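Local coordinates for protein angel homolog 2 (Homo sapiens, PDB 6RVZ), which belongs to the CCR4/nocturin family, probably binds mRNA 3'-untranslated regions, and here holds adenosine-2',3'-vanadate beside a magnesium ion, at residues S53-N58 and K94-D99; N58-D63 and S415-P420; Q104-D109 and C126-R131; C190-H195 and I231-D236. All coordinates share one frame; numbering follows the deposited sequence.

Interaction 1: residues S53-N58 and K94-D99; sequences SVMSYN and KHFDAD. With KL2 (adenosine-2',3'-vanadate), chain B.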
# COMPACT_ATOMS: atom_id res chain seq x y z
N SER A 53 -2.83 13.48 -9.01
CA SER A 53 -1.96 12.33 -9.19
C SER A 53 -1.59 11.73 -7.83
O SER A 53 -1.45 12.45 -6.85
CB SER A 53 -0.73 12.72 -9.96
OG SER A 53 -0.06 13.79 -9.31
N VAL A 54 -1.41 10.40 -7.80
CA VAL A 54 -1.09 9.65 -6.59
C VAL A 54 0.15 8.80 -6.85
O VAL A 54 0.19 8.07 -7.83
CB VAL A 54 -2.28 8.78 -6.14
CG1 VAL A 54 -1.96 7.98 -4.88
CG2 VAL A 54 -3.55 9.60 -5.94
N MET A 55 1.13 8.88 -5.94
CA MET A 55 2.31 8.04 -5.95
C MET A 55 2.30 7.12 -4.73
O MET A 55 2.16 7.60 -3.61
CB MET A 55 3.59 8.88 -5.91
CG MET A 55 4.87 8.06 -5.97
SD MET A 55 6.36 9.06 -5.72
CE MET A 55 6.57 9.75 -7.35
N SER A 56 2.46 5.81 -4.96
CA SER A 56 2.69 4.83 -3.90
C SER A 56 4.11 4.28 -4.02
O SER A 56 4.49 3.76 -5.07
CB SER A 56 1.66 3.73 -3.94
OG SER A 56 1.85 2.82 -2.87
N TYR A 57 4.90 4.39 -2.93
CA TYR A 57 6.32 4.09 -2.98
C TYR A 57 6.81 3.57 -1.63
O TYR A 57 6.79 4.29 -0.63
CB TYR A 57 7.11 5.33 -3.40
CG TYR A 57 8.51 5.10 -3.93
CD1 TYR A 57 8.94 3.84 -4.31
CD2 TYR A 57 9.38 6.16 -4.09
CE1 TYR A 57 10.22 3.63 -4.80
CE2 TYR A 57 10.66 5.97 -4.59
CZ TYR A 57 11.09 4.70 -4.95
OH TYR A 57 12.34 4.51 -5.44
N ASN A 58 7.24 2.29 -1.60
CA ASN A 58 8.01 1.71 -0.51
C ASN A 58 9.46 2.12 -0.74
O ASN A 58 10.07 1.66 -1.70
CB ASN A 58 7.80 0.19 -0.48
CG ASN A 58 8.55 -0.52 0.63
OD1 ASN A 58 9.68 -0.14 0.96
ND2 ASN A 58 7.95 -1.54 1.21
N LYS A 94 10.51 14.66 -6.49
CA LYS A 94 10.52 16.00 -7.06
C LYS A 94 10.15 15.95 -8.54
O LYS A 94 9.35 16.76 -9.00
CB LYS A 94 11.89 16.66 -6.85
CG LYS A 94 12.07 18.00 -7.55
CD LYS A 94 13.19 18.84 -7.00
CE LYS A 94 12.98 20.33 -7.22
NZ LYS A 94 13.04 20.69 -8.65
N HIS A 95 10.74 14.99 -9.27
CA HIS A 95 10.56 14.87 -10.71
C HIS A 95 9.09 14.62 -11.06
O HIS A 95 8.55 15.27 -11.96
CB HIS A 95 11.47 13.78 -11.28
CG HIS A 95 11.19 13.46 -12.71
ND1 HIS A 95 10.42 12.38 -13.09
CD2 HIS A 95 11.58 14.08 -13.85
CE1 HIS A 95 10.33 12.35 -14.40
NE2 HIS A 95 11.04 13.37 -14.90
N PHE A 96 8.46 13.67 -10.36
CA PHE A 96 7.10 13.25 -10.67
C PHE A 96 6.08 14.28 -10.17
O PHE A 96 5.02 14.44 -10.77
CB PHE A 96 6.84 11.85 -10.13
CG PHE A 96 7.51 10.75 -10.92
CD1 PHE A 96 7.26 10.62 -12.28
CD2 PHE A 96 8.40 9.87 -10.32
CE1 PHE A 96 7.88 9.62 -13.02
CE2 PHE A 96 9.02 8.87 -11.07
CZ PHE A 96 8.76 8.75 -12.41
N ASP A 97 6.41 14.95 -9.05
CA ASP A 97 5.62 16.07 -8.54
C ASP A 97 4.16 15.65 -8.36
O ASP A 97 3.25 16.38 -8.75
CB ASP A 97 5.76 17.29 -9.47
CG ASP A 97 5.24 18.59 -8.87
OD1 ASP A 97 5.53 18.85 -7.69
OD2 ASP A 97 4.53 19.31 -9.59
N ALA A 98 3.95 14.48 -7.74
CA ALA A 98 2.61 13.95 -7.52
C ALA A 98 1.87 14.81 -6.50
O ALA A 98 2.49 15.43 -5.65
CB ALA A 98 2.70 12.51 -7.06
N ASP A 99 0.53 14.84 -6.61
CA ASP A 99 -0.30 15.64 -5.72
C ASP A 99 -0.42 14.95 -4.36
O ASP A 99 -0.50 15.62 -3.34
CB ASP A 99 -1.68 15.89 -6.33
CG ASP A 99 -1.62 16.71 -7.61
OD1 ASP A 99 -1.01 17.79 -7.58
OD2 ASP A 99 -2.17 16.25 -8.62
O2V KL2 B . 9.10 -7.54 0.97
V KL2 B . 8.69 -5.85 1.90
O2' KL2 B . 10.34 -6.04 2.99
O1V KL2 B . 6.85 -5.69 0.90
O3V KL2 B . 9.40 -4.03 1.15
O3' KL2 B . 7.84 -5.91 3.70
C3' KL2 B . 8.75 -6.28 4.74
C2' KL2 B . 10.07 -6.76 4.18
C4' KL2 B . 9.19 -5.12 5.62
C5' KL2 B . 8.16 -4.83 6.72
O5' KL2 B . 8.11 -5.91 7.65
O4' KL2 B . 10.47 -5.52 6.14
C1' KL2 B . 11.09 -6.48 5.26
N1 KL2 B . 12.94 -11.33 4.79
C2 KL2 B . 12.75 -10.41 3.83
N3 KL2 B . 12.26 -9.19 4.11
C4 KL2 B . 11.94 -8.87 5.39
C5 KL2 B . 12.12 -9.80 6.40
C6 KL2 B . 12.63 -11.06 6.08
N6 KL2 B . 12.82 -11.99 7.04
N7 KL2 B . 11.73 -9.24 7.55
C8 KL2 B . 11.33 -7.99 7.26
N9 KL2 B . 11.45 -7.76 5.95

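Interaction 2: residues N58-D63 and S415-P420; sequences NILSQD and SSDHLP. With KL2 (adenosine-2',3'-vanadate), chain B.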
# COMPACT_ATOMS: atom_id res chain seq x y z
N ASN A 58 7.24 2.29 -1.60
CA ASN A 58 8.01 1.71 -0.51
C ASN A 58 9.46 2.12 -0.74
O ASN A 58 10.07 1.66 -1.70
CB ASN A 58 7.80 0.19 -0.48
CG ASN A 58 8.55 -0.52 0.63
OD1 ASN A 58 9.68 -0.14 0.96
ND2 ASN A 58 7.95 -1.54 1.21
N ILE A 59 9.98 3.01 0.11
CA ILE A 59 11.27 3.64 -0.16
C ILE A 59 12.44 2.85 0.45
O ILE A 59 13.58 3.22 0.21
CB ILE A 59 11.27 5.11 0.30
CG1 ILE A 59 11.22 5.27 1.82
CG2 ILE A 59 10.14 5.87 -0.39
CD1 ILE A 59 11.47 6.69 2.29
N LEU A 60 12.15 1.77 1.20
CA LEU A 60 13.14 0.90 1.85
C LEU A 60 13.82 1.63 3.00
O LEU A 60 14.65 2.52 2.79
CB LEU A 60 14.15 0.35 0.84
CG LEU A 60 15.27 -0.53 1.41
CD1 LEU A 60 14.75 -1.72 2.20
CD2 LEU A 60 16.17 -1.00 0.27
N SER A 61 13.47 1.22 4.23
CA SER A 61 14.06 1.74 5.45
C SER A 61 15.52 1.27 5.51
O SER A 61 15.78 0.09 5.31
CB SER A 61 13.25 1.26 6.63
OG SER A 61 14.06 1.12 7.79
N GLN A 62 16.48 2.17 5.79
CA GLN A 62 17.88 1.77 5.87
C GLN A 62 18.07 0.68 6.92
O GLN A 62 18.89 -0.22 6.73
CB GLN A 62 18.76 2.96 6.23
CG GLN A 62 20.25 2.70 6.07
CD GLN A 62 20.65 2.49 4.63
OE1 GLN A 62 20.02 3.00 3.71
NE2 GLN A 62 21.72 1.73 4.43
N ASP A 63 17.34 0.78 8.04
CA ASP A 63 17.42 -0.17 9.14
C ASP A 63 16.95 -1.54 8.64
O ASP A 63 17.61 -2.54 8.92
CB ASP A 63 16.61 0.30 10.36
CG ASP A 63 17.29 1.38 11.18
OD1 ASP A 63 18.38 1.84 10.78
OD2 ASP A 63 16.72 1.75 12.22
N SER A 415 17.06 3.80 -6.18
CA SER A 415 17.58 3.66 -4.82
C SER A 415 16.58 3.04 -3.85
O SER A 415 16.71 3.20 -2.64
CB SER A 415 18.08 5.00 -4.33
OG SER A 415 19.31 5.33 -4.95
N SER A 416 15.58 2.31 -4.37
CA SER A 416 14.77 1.42 -3.55
C SER A 416 14.73 0.03 -4.19
O SER A 416 14.97 -0.10 -5.38
CB SER A 416 13.37 1.96 -3.35
OG SER A 416 12.57 1.03 -2.63
N ASP A 417 14.39 -0.99 -3.39
CA ASP A 417 14.18 -2.34 -3.90
C ASP A 417 12.74 -2.47 -4.42
O ASP A 417 12.38 -3.53 -4.93
CB ASP A 417 14.56 -3.42 -2.88
CG ASP A 417 13.78 -3.41 -1.58
OD1 ASP A 417 13.04 -2.43 -1.33
OD2 ASP A 417 13.93 -4.38 -0.81
N HIS A 418 11.95 -1.40 -4.30
CA HIS A 418 10.65 -1.27 -4.95
C HIS A 418 10.71 -0.20 -6.05
O HIS A 418 11.58 0.67 -6.02
CB HIS A 418 9.56 -0.90 -3.94
CG HIS A 418 9.24 -1.96 -2.95
ND1 HIS A 418 8.02 -2.61 -2.92
CD2 HIS A 418 9.96 -2.48 -1.93
CE1 HIS A 418 8.01 -3.49 -1.95
NE2 HIS A 418 9.19 -3.43 -1.33
N LEU A 419 9.77 -0.28 -7.00
CA LEU A 419 9.52 0.77 -7.97
C LEU A 419 8.36 1.64 -7.48
O LEU A 419 7.42 1.12 -6.88
CB LEU A 419 9.15 0.14 -9.32
CG LEU A 419 10.24 -0.67 -10.02
CD1 LEU A 419 9.69 -1.35 -11.26
CD2 LEU A 419 11.43 0.21 -10.39
N PRO A 420 8.39 2.98 -7.70
CA PRO A 420 7.24 3.83 -7.37
C PRO A 420 6.08 3.60 -8.34
O PRO A 420 6.29 3.54 -9.55
CB PRO A 420 7.80 5.26 -7.50
CG PRO A 420 8.94 5.13 -8.49
CD PRO A 420 9.51 3.74 -8.27
O2V KL2 B . 9.10 -7.54 0.97
V KL2 B . 8.69 -5.85 1.90
O2' KL2 B . 10.34 -6.04 2.99
O1V KL2 B . 6.85 -5.69 0.90
O3V KL2 B . 9.40 -4.03 1.15
O3' KL2 B . 7.84 -5.91 3.70
C3' KL2 B . 8.75 -6.28 4.74
C2' KL2 B . 10.07 -6.76 4.18
C4' KL2 B . 9.19 -5.12 5.62
C5' KL2 B . 8.16 -4.83 6.72
O5' KL2 B . 8.11 -5.91 7.65
O4' KL2 B . 10.47 -5.52 6.14
C1' KL2 B . 11.09 -6.48 5.26
N1 KL2 B . 12.94 -11.33 4.79
C2 KL2 B . 12.75 -10.41 3.83
N3 KL2 B . 12.26 -9.19 4.11
C4 KL2 B . 11.94 -8.87 5.39
C5 KL2 B . 12.12 -9.80 6.40
C6 KL2 B . 12.63 -11.06 6.08
N6 KL2 B . 12.82 -11.99 7.04
N7 KL2 B . 11.73 -9.24 7.55
C8 KL2 B . 11.33 -7.99 7.26
N9 KL2 B . 11.45 -7.76 5.95
O HOH W 1 11.50 -2.35 1.00
O HOH W 2 6.56 0.93 -4.06

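Interaction 3: residues Q104-D109 and C126-R131; sequences QEVQED and CEYKMR. With MG (magnesium ion), chain C; KL2 (adenosine-2',3'-vanadate), chain B.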
# COMPACT_ATOMS: atom_id res chain seq x y z
N GLN A 104 5.77 3.95 2.15
CA GLN A 104 5.96 2.89 3.13
C GLN A 104 7.44 2.78 3.47
O GLN A 104 8.29 3.26 2.71
CB GLN A 104 5.41 1.56 2.60
CG GLN A 104 3.96 1.63 2.13
CD GLN A 104 3.83 2.06 0.69
OE1 GLN A 104 4.63 1.69 -0.17
NE2 GLN A 104 2.80 2.85 0.41
N GLU A 105 7.74 2.16 4.62
CA GLU A 105 9.08 2.00 5.16
C GLU A 105 9.76 3.37 5.32
O GLU A 105 10.92 3.55 4.96
CB GLU A 105 9.93 1.06 4.30
CG GLU A 105 9.44 -0.37 4.30
CD GLU A 105 10.45 -1.38 3.77
OE1 GLU A 105 11.67 -1.13 3.92
OE2 GLU A 105 10.02 -2.40 3.21
N VAL A 106 9.00 4.33 5.87
CA VAL A 106 9.51 5.65 6.18
C VAL A 106 10.09 5.61 7.59
O VAL A 106 9.34 5.56 8.57
CB VAL A 106 8.38 6.70 6.04
CG1 VAL A 106 8.85 8.10 6.44
CG2 VAL A 106 7.79 6.72 4.64
N GLN A 107 11.42 5.63 7.68
CA GLN A 107 12.13 5.49 8.95
C GLN A 107 11.99 6.79 9.75
O GLN A 107 12.16 7.87 9.20
CB GLN A 107 13.60 5.14 8.67
CG GLN A 107 14.32 4.51 9.85
CD GLN A 107 15.63 3.91 9.42
OE1 GLN A 107 15.67 2.91 8.70
NE2 GLN A 107 16.72 4.51 9.86
N GLU A 108 11.67 6.66 11.05
CA GLU A 108 11.30 7.80 11.89
C GLU A 108 12.42 8.83 11.94
O GLU A 108 12.18 10.01 11.69
CB GLU A 108 10.94 7.33 13.30
CG GLU A 108 10.77 8.48 14.30
CD GLU A 108 10.51 8.06 15.73
OE1 GLU A 108 11.14 7.08 16.19
OE2 GLU A 108 9.66 8.70 16.39
N ASP A 109 13.64 8.39 12.30
CA ASP A 109 14.76 9.30 12.48
C ASP A 109 15.04 10.05 11.18
O ASP A 109 15.20 11.27 11.20
CB ASP A 109 15.99 8.58 13.04
CG ASP A 109 16.44 7.33 12.29
OD1 ASP A 109 15.94 7.09 11.17
OD2 ASP A 109 17.28 6.59 12.84
N CYS A 126 2.53 16.70 5.35
CA CYS A 126 2.86 15.31 5.63
C CYS A 126 2.21 14.83 6.93
O CYS A 126 2.25 15.53 7.95
CB CYS A 126 4.38 15.14 5.72
SG CYS A 126 5.26 15.77 4.27
N GLU A 127 1.61 13.63 6.87
CA GLU A 127 1.05 12.93 8.02
C GLU A 127 1.72 11.56 8.12
O GLU A 127 1.82 10.85 7.13
CB GLU A 127 -0.46 12.79 7.88
CG GLU A 127 -1.21 14.11 7.99
CD GLU A 127 -1.20 14.73 9.38
OE1 GLU A 127 -0.98 13.98 10.36
OE2 GLU A 127 -1.41 15.95 9.48
N TYR A 128 2.16 11.19 9.34
CA TYR A 128 2.98 10.01 9.58
C TYR A 128 2.28 9.10 10.59
O TYR A 128 1.62 9.58 11.51
CB TYR A 128 4.36 10.45 10.08
CG TYR A 128 5.37 9.35 10.32
CD1 TYR A 128 5.85 8.57 9.28
CD2 TYR A 128 5.90 9.14 11.58
CE1 TYR A 128 6.80 7.59 9.49
CE2 TYR A 128 6.86 8.16 11.81
CZ TYR A 128 7.31 7.38 10.76
OH TYR A 128 8.25 6.41 10.97
N LYS A 129 2.43 7.78 10.40
CA LYS A 129 2.04 6.79 11.38
C LYS A 129 3.12 5.72 11.44
O LYS A 129 3.28 4.93 10.51
CB LYS A 129 0.68 6.17 11.05
CG LYS A 129 0.19 5.11 12.03
CD LYS A 129 0.33 5.51 13.49
CE LYS A 129 -0.24 4.49 14.46
NZ LYS A 129 0.01 4.87 15.87
N MET A 130 3.87 5.71 12.56
CA MET A 130 4.95 4.77 12.78
C MET A 130 4.37 3.43 13.23
O MET A 130 3.34 3.39 13.90
CB MET A 130 5.89 5.30 13.86
CG MET A 130 7.25 4.64 13.87
SD MET A 130 8.34 5.30 15.16
CE MET A 130 7.26 5.22 16.59
N ARG A 131 5.05 2.33 12.87
CA ARG A 131 4.75 1.01 13.41
C ARG A 131 5.00 1.05 14.92
O ARG A 131 5.80 1.85 15.40
CB ARG A 131 5.58 -0.06 12.70
CG ARG A 131 5.13 -0.37 11.28
CD ARG A 131 5.59 -1.73 10.79
NE ARG A 131 7.01 -1.76 10.48
CZ ARG A 131 7.73 -2.87 10.33
NH1 ARG A 131 9.01 -2.79 10.01
NH2 ARG A 131 7.17 -4.06 10.51
MG MG C . 11.06 -4.05 2.29
O2V KL2 B . 9.10 -7.54 0.97
V KL2 B . 8.69 -5.85 1.90
O2' KL2 B . 10.34 -6.04 2.99
O1V KL2 B . 6.85 -5.69 0.90
O3V KL2 B . 9.40 -4.03 1.15
O3' KL2 B . 7.84 -5.91 3.70
C3' KL2 B . 8.75 -6.28 4.74
C2' KL2 B . 10.07 -6.76 4.18
C4' KL2 B . 9.19 -5.12 5.62
C5' KL2 B . 8.16 -4.83 6.72
O5' KL2 B . 8.11 -5.91 7.65
O4' KL2 B . 10.47 -5.52 6.14
C1' KL2 B . 11.09 -6.48 5.26
N1 KL2 B . 12.94 -11.33 4.79
C2 KL2 B . 12.75 -10.41 3.83
N3 KL2 B . 12.26 -9.19 4.11
C4 KL2 B . 11.94 -8.87 5.39
C5 KL2 B . 12.12 -9.80 6.40
C6 KL2 B . 12.63 -11.06 6.08
N6 KL2 B . 12.82 -11.99 7.04
N7 KL2 B . 11.73 -9.24 7.55
C8 KL2 B . 11.33 -7.99 7.26
N9 KL2 B . 11.45 -7.76 5.95
O HOH W 3 12.49 -3.72 3.63
O HOH W 4 12.26 -5.16 0.99
O HOH W 1 11.50 -2.35 1.00

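Interaction 4: residues C190-H195 and I231-D236; sequences CVANTH and IVMCGD. With KL2 (adenosine-2',3'-vanadate), chain B.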
# COMPACT_ATOMS: atom_id res chain seq x y z
N CYS A 190 -11.10 10.25 0.26
CA CYS A 190 -10.49 9.45 1.31
C CYS A 190 -9.25 8.74 0.75
O CYS A 190 -9.37 7.98 -0.21
CB CYS A 190 -11.49 8.43 1.84
SG CYS A 190 -10.84 7.39 3.17
N VAL A 191 -8.08 9.01 1.34
CA VAL A 191 -6.83 8.39 0.93
C VAL A 191 -6.33 7.49 2.06
O VAL A 191 -6.13 7.96 3.17
CB VAL A 191 -5.76 9.45 0.55
CG1 VAL A 191 -4.43 8.81 0.18
CG2 VAL A 191 -6.25 10.36 -0.57
N ALA A 192 -6.12 6.20 1.74
CA ALA A 192 -5.64 5.21 2.69
C ALA A 192 -4.28 4.67 2.23
O ALA A 192 -4.02 4.59 1.03
CB ALA A 192 -6.65 4.10 2.84
N ASN A 193 -3.44 4.31 3.21
CA ASN A 193 -2.10 3.77 2.97
C ASN A 193 -1.81 2.73 4.06
O ASN A 193 -2.22 2.91 5.21
CB ASN A 193 -1.06 4.90 2.93
CG ASN A 193 0.36 4.42 2.67
OD1 ASN A 193 0.57 3.31 2.20
ND2 ASN A 193 1.33 5.27 2.96
N THR A 194 -1.12 1.64 3.70
CA THR A 194 -0.73 0.63 4.66
C THR A 194 0.51 -0.13 4.19
O THR A 194 0.91 -0.03 3.03
CB THR A 194 -1.88 -0.36 4.96
OG1 THR A 194 -1.57 -1.06 6.16
CG2 THR A 194 -2.11 -1.36 3.84
N HIS A 195 1.10 -0.88 5.13
CA HIS A 195 2.11 -1.89 4.86
C HIS A 195 1.75 -3.12 5.70
O HIS A 195 1.99 -3.13 6.91
CB HIS A 195 3.51 -1.34 5.18
CG HIS A 195 4.63 -2.20 4.72
ND1 HIS A 195 5.95 -1.78 4.77
CD2 HIS A 195 4.65 -3.45 4.20
CE1 HIS A 195 6.73 -2.74 4.30
NE2 HIS A 195 5.96 -3.77 3.94
N ILE A 231 -12.52 6.93 -2.93
CA ILE A 231 -11.48 6.31 -2.12
C ILE A 231 -10.27 6.00 -3.01
O ILE A 231 -10.44 5.47 -4.10
CB ILE A 231 -12.01 5.04 -1.42
CG1 ILE A 231 -13.05 5.37 -0.35
CG2 ILE A 231 -10.87 4.21 -0.85
CD1 ILE A 231 -14.00 4.23 -0.05
N VAL A 232 -9.07 6.33 -2.51
CA VAL A 232 -7.81 5.84 -3.07
C VAL A 232 -7.07 5.10 -1.95
O VAL A 232 -6.69 5.72 -0.96
CB VAL A 232 -6.96 6.98 -3.65
CG1 VAL A 232 -5.59 6.50 -4.12
CG2 VAL A 232 -7.67 7.71 -4.78
N MET A 233 -6.89 3.78 -2.11
CA MET A 233 -6.19 2.94 -1.14
C MET A 233 -4.87 2.45 -1.75
O MET A 233 -4.88 1.63 -2.66
CB MET A 233 -7.05 1.73 -0.74
CG MET A 233 -6.52 0.96 0.46
SD MET A 233 -7.60 -0.41 0.98
CE MET A 233 -7.55 -1.46 -0.46
N CYS A 234 -3.75 2.99 -1.23
CA CYS A 234 -2.41 2.61 -1.65
C CYS A 234 -1.76 1.71 -0.60
O CYS A 234 -2.25 1.62 0.52
CB CYS A 234 -1.52 3.84 -1.83
SG CYS A 234 -2.14 5.01 -3.06
N GLY A 235 -0.65 1.07 -0.98
CA GLY A 235 0.22 0.45 0.01
C GLY A 235 0.93 -0.80 -0.49
O GLY A 235 0.73 -1.26 -1.61
N ASP A 236 1.79 -1.31 0.40
CA ASP A 236 2.46 -2.59 0.26
C ASP A 236 1.65 -3.63 1.02
O ASP A 236 1.66 -3.66 2.25
CB ASP A 236 3.90 -2.45 0.77
CG ASP A 236 4.78 -3.67 0.54
OD1 ASP A 236 4.23 -4.77 0.31
OD2 ASP A 236 6.02 -3.50 0.59
O2V KL2 B . 9.10 -7.54 0.97
V KL2 B . 8.69 -5.85 1.90
O2' KL2 B . 10.34 -6.04 2.99
O1V KL2 B . 6.85 -5.69 0.90
O3V KL2 B . 9.40 -4.03 1.15
O3' KL2 B . 7.84 -5.91 3.70
C3' KL2 B . 8.75 -6.28 4.74
C2' KL2 B . 10.07 -6.76 4.18
C4' KL2 B . 9.19 -5.12 5.62
C5' KL2 B . 8.16 -4.83 6.72
O5' KL2 B . 8.11 -5.91 7.65
O4' KL2 B . 10.47 -5.52 6.14
C1' KL2 B . 11.09 -6.48 5.26
N1 KL2 B . 12.94 -11.33 4.79
C2 KL2 B . 12.75 -10.41 3.83
N3 KL2 B . 12.26 -9.19 4.11
C4 KL2 B . 11.94 -8.87 5.39
C5 KL2 B . 12.12 -9.80 6.40
C6 KL2 B . 12.63 -11.06 6.08
N6 KL2 B . 12.82 -11.99 7.04
N7 KL2 B . 11.73 -9.24 7.55
C8 KL2 B . 11.33 -7.99 7.26
N9 KL2 B . 11.45 -7.76 5.95

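Interaction 1: residues S53-N58 and K94-D99
The methyl CE of Met-55 comes obliquely onto the Phe-96 ring, 3.5 Å from its CD2, while one face of that ring carries ND1 of the preceding His-95, set toward the rim. The adjacent imidazole in turn has Phe-96 CE1 at its edge, in its plane. Met-55 and Phe-96 cross at about a right angle. The methionine reaches this far because its chain runs straight out from the strand and bends only at the last torsion (chi3 -81°), which swings CE onto the ring. Closer to the backbone, Met-55 CB rests on Ala-98 CB at 3.9 Å. Leu-422 of strand 421-428 touches Met-55, Phe-96 and Ala-98 alike. Strands 49-58 and 100-107, parallel neighbours in the sheet, form a beta-alpha-beta crossover with helix 82-96, and this contact sits where the helix hands over to the second strand.

The polar half lies at Ser-53. The carboxylate of Asp-99 accepts from Ser-53 N through OD2 at 2.9 Å, on its anti side and 17° out of its plane. In return, Asp-99 N donates to Ser-53 OG at 3.0 Å and only weakly to Ser-53 O. A further weak bond runs from Ser-53 OG to Asp-99 OD2. Between the two halves Asp-97 leaves the helix with positive phi, and its OD1 forms a salt bridge with Lys-144. Chemically, backbone and side chain trade bonds in both directions: two sound bonds and two weak ones hold the turn after the helix against the strand.

Interaction 2: residues N58-D63 and S415-P420
Asn-58 lies over one face of the His-418 ring: CB sits 3.6 Å from the ring centroid in a CH-pi contact, and the amide is stacked on the imidazole with the two planes 6° apart. Asn-58 ND2 passes above His-418 NE2 without bonding to it. Instead ND2 is held by Asp-236 and Glu-105, while NE2 donates to O3V of the vanadate at 2.6 Å; the other ring nitrogen, ND1, is hydrogen-bonded to Asp-364.

Two small turns set up the backbones. Asn-58 OD1 accepts from Leu-60 N in an Asx turn, and Ser-416 OG accepts from His-418 N at 3.0 Å in an ST turn. The serine hydroxyl also donates to Asn-58 O at 2.7 Å, so one oxygen both shapes its own loop and ties it to the other. A water bridges Asn-58 OD1 and Asp-417 OD1; the latter lies against Leu-60 CB, and Asp-417 OD2 is held by Tyr-72.

The contact thus links the end of strand 49-58 to the loop entering strand 421-428. Helix 82-96 backs both, with Arg-85 bonding Leu-60 O and Ser-415 O, and Ile-59 resting on Ile-89.

Interaction 3: residues Q104-D109 and C126-R131
Val-106 and Tyr-128 form the tight part of this contact, in a domain of the endonuclease/exonuclease/phosphatase (DNase I-like) fold. Strands 100-107 and 124-130 belong to one sheet, with strand 137-144 between them and helix 108-121 connecting them along the chain. Glu-105 and Val-106 together face Gly-138 in a G1 beta bulge, which marks the corner where strand 100-107 is broken and turns before going on through Val-106 and Gln-107.

Tyr-128 reaches across from the outer strand. Its CG is anti to the backbone N (chi1 -177°), and the phenol slides past Val-106 in the opposite direction, placing CE1 3.7 Å from Val-106 CG1. The hydroxyl then donates to Val-106 O at 2.8 Å, from a position tilted 20° from the carbonyl plane; that oxygen lies at the edge of the phenol, near its plane. The Tyr-111 ring, from helix 108-121, stacks on Tyr-128 as well.

Toward solvent the packing thins. Glu-108, exposed at the start of the helix, brings OE1 to 3.5 Å from Met-130 SD, the two side chains crossing obliquely. Gln-107, by contrast, is buried and points away from strand 124-130; its NE2 reaches the exposed Asp-109 at OD1, and Ser-61 takes its OE1.

The bulge sends Glu-105 away from Tyr-128, into the pocket of the vanadate nucleoside, probably the active site as in this family, where its OE2 binds the magnesium ion. Two ligand oxygens and three waters complete six ligands around the metal. Glu-105 OE1 accepts from one of those waters at 2.7 Å.

Interaction 4: residues C190-H195 and I231-D236
Val-232 O is gripped twice from the neighbouring strand: Ala-192 N donates to it at 2.8 Å, and the CA-H of Val-191 approaches the same oxygen at 3.3 Å. The two strands run parallel, 15° between their directions, and with helix 203-221 make up a beta-alpha-beta unit of the DNase I-like fold. Val-232 N to Cys-190 O and Cys-234 N to Ala-192 O continue the ladder with nearly straight bonds. Further along it slackens: Thr-194 N reaches Cys-234 O only weakly, and Gly-235, at phi 148°, passes with its CA 3.1 Å from Thr-194 O. The next bond, Asp-236 N to Thr-194 O, is also longer and more bent than the first three.

On one face of the sheet Cys-190 meets Ile-231, and Ala-192 CB lies 3.9 Å from Met-233 CG. The opposite face turns toward strands 49-58 and 100-107 of the other sheet; there Asn-193 ND2 bonds Leu-103 O, and Val-232 and Cys-234 both pack on Val-54.

At the C-terminal ends His-195 and Asp-236 lie side by side, pointing the same way, ring and carboxylate stacked with their planes 13° apart. Asp-236 CB sits over the ring face toward its rim. Besides its bond to Asn-58, the carboxylate takes Asn-238 N at OD1, which steadies it beside the ligand. The imidazole keeps its edge for the ligand: His-195 NE2 donates to the ribose oxygen O3' of the vanadate nucleoside at 2.9 Å.

From the N terminus, strand 49-58 opens interaction 1, which closes a loop of 35 residues, about half of it helical, at 94-99. Before that loop ends, 58-63 has opened interaction 2, so the two cross, sharing Asn-58. Interaction 2 closes only at 415-420, after most of the domain, and both interaction 3 and interaction 4 nest inside its loop. Those two follow interaction 1 in series, each closed across one helix: 108-121 for interaction 3, 203-221 for interaction 4. Interactions 1 and 3 reach the same sheet, interaction 4 pairs two strands of the other, and Gln-104 bonding Asn-193 ties the sheets together. All four have a segment reaching the vanadate nucleoside.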